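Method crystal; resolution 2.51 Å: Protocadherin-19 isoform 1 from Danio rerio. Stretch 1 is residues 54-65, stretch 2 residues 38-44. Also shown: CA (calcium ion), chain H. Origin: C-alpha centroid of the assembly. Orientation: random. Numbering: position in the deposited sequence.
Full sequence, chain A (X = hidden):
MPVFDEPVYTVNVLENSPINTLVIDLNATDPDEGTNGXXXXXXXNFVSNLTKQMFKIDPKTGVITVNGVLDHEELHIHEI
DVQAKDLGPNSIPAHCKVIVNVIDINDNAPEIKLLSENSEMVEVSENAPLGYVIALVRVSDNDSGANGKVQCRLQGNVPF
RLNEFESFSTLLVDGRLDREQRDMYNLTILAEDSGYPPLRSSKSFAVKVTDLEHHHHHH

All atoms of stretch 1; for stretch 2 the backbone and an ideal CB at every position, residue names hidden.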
# COMPACT_ATOMS: atom_id res chain seq x y z
N MET A 54 -4.85 10.49 14.43
CA MET A 54 -3.62 9.74 14.37
C MET A 54 -2.59 10.15 15.42
O MET A 54 -1.65 9.41 15.69
CB MET A 54 -3.00 9.89 12.98
CG MET A 54 -3.88 9.40 11.84
SD MET A 54 -4.19 7.62 11.91
CE MET A 54 -3.81 7.23 10.19
N PHE A 55 -2.71 11.34 15.99
CA PHE A 55 -1.66 11.80 16.89
C PHE A 55 -2.28 12.52 18.07
O PHE A 55 -3.22 13.28 17.90
CB PHE A 55 -0.71 12.75 16.16
CG PHE A 55 -0.01 12.14 14.99
CD1 PHE A 55 1.19 11.46 15.15
CD2 PHE A 55 -0.51 12.33 13.71
CE1 PHE A 55 1.85 10.91 14.05
CE2 PHE A 55 0.14 11.78 12.61
CZ PHE A 55 1.31 11.05 12.78
N LYS A 56 -1.74 12.28 19.25
CA LYS A 56 -2.04 13.08 20.42
C LYS A 56 -0.76 13.78 20.89
O LYS A 56 0.35 13.33 20.59
CB LYS A 56 -2.62 12.21 21.53
CG LYS A 56 -1.68 11.14 22.08
CD LYS A 56 -2.37 10.24 23.11
CE LYS A 56 -1.44 9.15 23.63
NZ LYS A 56 -1.13 8.06 22.66
N ILE A 57 -0.93 14.88 21.61
CA ILE A 57 0.21 15.56 22.23
C ILE A 57 -0.04 15.86 23.72
O ILE A 57 -1.11 16.29 24.09
CB ILE A 57 0.57 16.85 21.48
CG1 ILE A 57 1.83 17.49 22.08
CG2 ILE A 57 -0.58 17.83 21.50
CD1 ILE A 57 2.11 18.88 21.55
N ASP A 58 0.97 15.65 24.54
CA ASP A 58 0.91 15.99 25.96
C ASP A 58 1.02 17.50 26.16
O ASP A 58 2.05 18.10 25.87
CB ASP A 58 2.03 15.28 26.72
CG ASP A 58 1.94 15.49 28.22
OD1 ASP A 58 1.83 16.65 28.66
OD2 ASP A 58 1.98 14.49 28.96
N PRO A 59 -0.02 18.11 26.74
CA PRO A 59 -0.05 19.57 26.78
C PRO A 59 1.08 20.14 27.63
O PRO A 59 1.41 21.30 27.46
CB PRO A 59 -1.40 19.88 27.42
CG PRO A 59 -1.63 18.71 28.31
CD PRO A 59 -1.07 17.52 27.59
N LYS A 60 1.63 19.34 28.53
CA LYS A 60 2.66 19.80 29.46
C LYS A 60 4.10 19.62 28.93
O LYS A 60 4.90 20.54 29.05
CB LYS A 60 2.50 19.10 30.82
CG LYS A 60 3.19 19.81 31.97
CD LYS A 60 2.93 19.12 33.31
CE LYS A 60 3.98 19.52 34.35
NZ LYS A 60 4.02 18.60 35.52
N THR A 61 4.41 18.44 28.39
CA THR A 61 5.78 18.10 27.92
C THR A 61 6.04 18.43 26.43
O THR A 61 7.19 18.49 26.00
CB THR A 61 6.05 16.60 28.08
OG1 THR A 61 4.91 15.86 27.61
CG2 THR A 61 6.30 16.25 29.51
N GLY A 62 4.96 18.57 25.66
CA GLY A 62 5.04 18.66 24.20
C GLY A 62 5.50 17.40 23.49
O GLY A 62 6.10 17.47 22.42
N VAL A 63 5.25 16.25 24.08
CA VAL A 63 5.55 14.98 23.45
C VAL A 63 4.38 14.55 22.57
O VAL A 63 3.27 14.42 23.05
CB VAL A 63 5.86 13.90 24.51
CG1 VAL A 63 5.42 12.53 24.03
CG2 VAL A 63 7.35 13.89 24.83
N ILE A 64 4.64 14.36 21.27
CA ILE A 64 3.62 13.82 20.36
C ILE A 64 3.81 12.31 20.23
O ILE A 64 4.94 11.82 20.21
CB ILE A 64 3.71 14.45 18.95
CG1 ILE A 64 3.44 15.95 18.97
CG2 ILE A 64 2.74 13.79 18.00
CD1 ILE A 64 3.96 16.66 17.73
N THR A 65 2.71 11.58 20.25
CA THR A 65 2.73 10.12 20.16
C THR A 65 1.74 9.72 19.10
O THR A 65 0.88 10.52 18.72
CB THR A 65 2.32 9.42 21.48
OG1 THR A 65 1.25 10.13 22.11
CG2 THR A 65 3.51 9.34 22.43
N UNK A 38 4.96 26.36 32.94
CA UNK A 38 3.56 26.79 32.91
C UNK A 38 3.00 26.86 31.48
O UNK A 38 1.84 27.24 31.29
CB UNK A 38 3.42 28.16 33.58
N UNK A 39 3.83 26.50 30.50
CA UNK A 39 3.53 26.65 29.06
C UNK A 39 2.72 25.45 28.59
O UNK A 39 2.85 24.36 29.14
CB UNK A 39 4.81 26.78 28.24
N UNK A 40 1.88 25.67 27.59
CA UNK A 40 0.89 24.69 27.15
C UNK A 40 1.02 24.40 25.65
O UNK A 40 0.76 25.24 24.79
CB UNK A 40 -0.52 25.19 27.47
N UNK A 41 1.38 23.16 25.35
CA UNK A 41 1.60 22.72 23.98
C UNK A 41 0.31 22.17 23.45
O UNK A 41 -0.30 21.34 24.09
CB UNK A 41 2.72 21.68 23.89
N UNK A 42 -0.01 22.49 22.21
CA UNK A 42 -1.25 22.04 21.61
C UNK A 42 -1.16 22.06 20.09
O UNK A 42 -0.37 22.83 19.51
CB UNK A 42 -2.42 22.91 22.08
N UNK A 43 -1.99 21.27 19.44
CA UNK A 43 -2.17 21.42 18.00
C UNK A 43 -3.16 22.54 17.75
O UNK A 43 -4.23 22.57 18.35
CB UNK A 43 -2.65 20.12 17.36
N UNK A 44 -2.91 23.35 16.74
CA UNK A 44 -3.89 24.34 16.34
C UNK A 44 -4.42 24.10 14.94
O UNK A 44 -5.46 24.64 14.54
CB UNK A 44 -3.28 25.74 16.43
CA CA H . 9.43 18.61 25.88

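Stretch 1 is a hairpin: strand 55-57 pairs with strand 63-65, and the turn between them is held by Asp 58, whose OD1 accepts from Lys 60 N (2.7 Å) and Thr 61 N (3.2 Å). Stretch 2 passes at 152° to strand 55-57, close to antiparallel, with the axes 7.6 Å apart at closest approach; side chains pack between the strands, while at Pro 59 the backbones meet directly.

Position 38 points away and meets nothing of stretch 1; almost any polar residue would suit it. It is Glu 38, poorly ordered.

At position 39, CA-to-CB runs sideways, and the ideal CB has no stretch 1 atom within 5.5 Å. The extended backbone tolerates beta-branched residues among many others, and Val 39 is found.

Position 40 also points sideways. A small or medium apolar group could graze the proline ring. Val 40 does so lightly, CG1 lying 4.3 Å from Pro 59 CB, while its CA makes a CH···O contact of 3.4 Å with Pro 59 O.

Position 41 faces stretch 1 squarely. Its backbone N donates to Pro 59 O (2.8 Å, 170°), and its O receives a CH···O contact from Pro 59 CA at 3.2 Å; these contacts tie the backbone to Pro 59, and the N-H donor excludes proline here. The ideal CB sits 3.7 Å from Ile 57 CD1 and 3.8 Å from Gly 62 CA. Beside the bare glycine a flat ring fits well, though Leu or Met might also be considered. The residue is Tyr 41: Gly 62 CA lies over one ring face, 3.8 Å from the centroid, and an ideal CB on that glycine would come within 2.9 Å of Tyr 41 CD1. Ile 57 CD1 packs on Tyr 41 CB at 3.7 Å. Tyr 41 OH lies 3.1 Å from the O of a water that also binds the calcium, to which Thr 61 O is itself a ligand (2.2 Å).

Position 42 points away, so a small polar residue is one easy choice among many. Ser 42 occupies it.

Position 43 starts sideways. A short side chain would barely meet the apolar surface of Phe 55, Ile 57 and Ile 64; a long apolar or aromatic one could turn onto it. Phe 43, with chi1 m, does: Ile 57 CG2 sits over one face, 3.7 Å from the centroid, while Phe 55 O (3.4 Å from Phe 43 CE2) and Ile 64 CG1 (4.0 Å from Phe 43 CE1) lie at the ring edge.

Position 44 is out of reach and unconstrained by stretch 1; Ile 44 is deposited.

Stretch 2 (38-44) EVVYSFI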
# COMPACT_ATOMS: atom_id res chain seq x y z
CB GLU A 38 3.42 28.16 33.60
CG GLU A 38 4.00 29.34 32.81
CD GLU A 38 5.50 29.53 33.01
OE1 GLU A 38 5.89 30.52 33.66
OE2 GLU A 38 6.28 28.71 32.49
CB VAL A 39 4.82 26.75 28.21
CG1 VAL A 39 4.53 26.65 26.72
CG2 VAL A 39 5.55 28.06 28.50
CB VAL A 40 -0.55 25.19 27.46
CG1 VAL A 40 -1.59 24.15 27.07
CG2 VAL A 40 -0.68 25.54 28.94
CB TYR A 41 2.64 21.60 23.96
CG TYR A 41 4.04 22.04 24.28
CD1 TYR A 41 4.90 22.46 23.29
CD2 TYR A 41 4.53 21.98 25.58
CE1 TYR A 41 6.18 22.87 23.57
CE2 TYR A 41 5.83 22.36 25.87
CZ TYR A 41 6.65 22.82 24.86
OH TYR A 41 7.95 23.20 25.13
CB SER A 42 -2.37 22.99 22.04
OG SER A 42 -2.14 24.31 21.54
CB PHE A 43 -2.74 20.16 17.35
CG PHE A 43 -2.02 18.89 17.69
CD1 PHE A 43 -0.64 18.83 17.74
CD2 PHE A 43 -2.73 17.70 17.77
CE1 PHE A 43 0.01 17.62 17.94
CE2 PHE A 43 -2.09 16.51 18.07
CZ PHE A 43 -0.72 16.47 18.12
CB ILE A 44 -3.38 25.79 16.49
CG1 ILE A 44 -1.94 25.97 15.98
CG2 ILE A 44 -3.51 26.23 17.94
CD1 ILE A 44 -1.84 26.36 14.53
O HOH W 1 9.15 20.78 26.71
O HOH W 2 11.44 18.62 25.46
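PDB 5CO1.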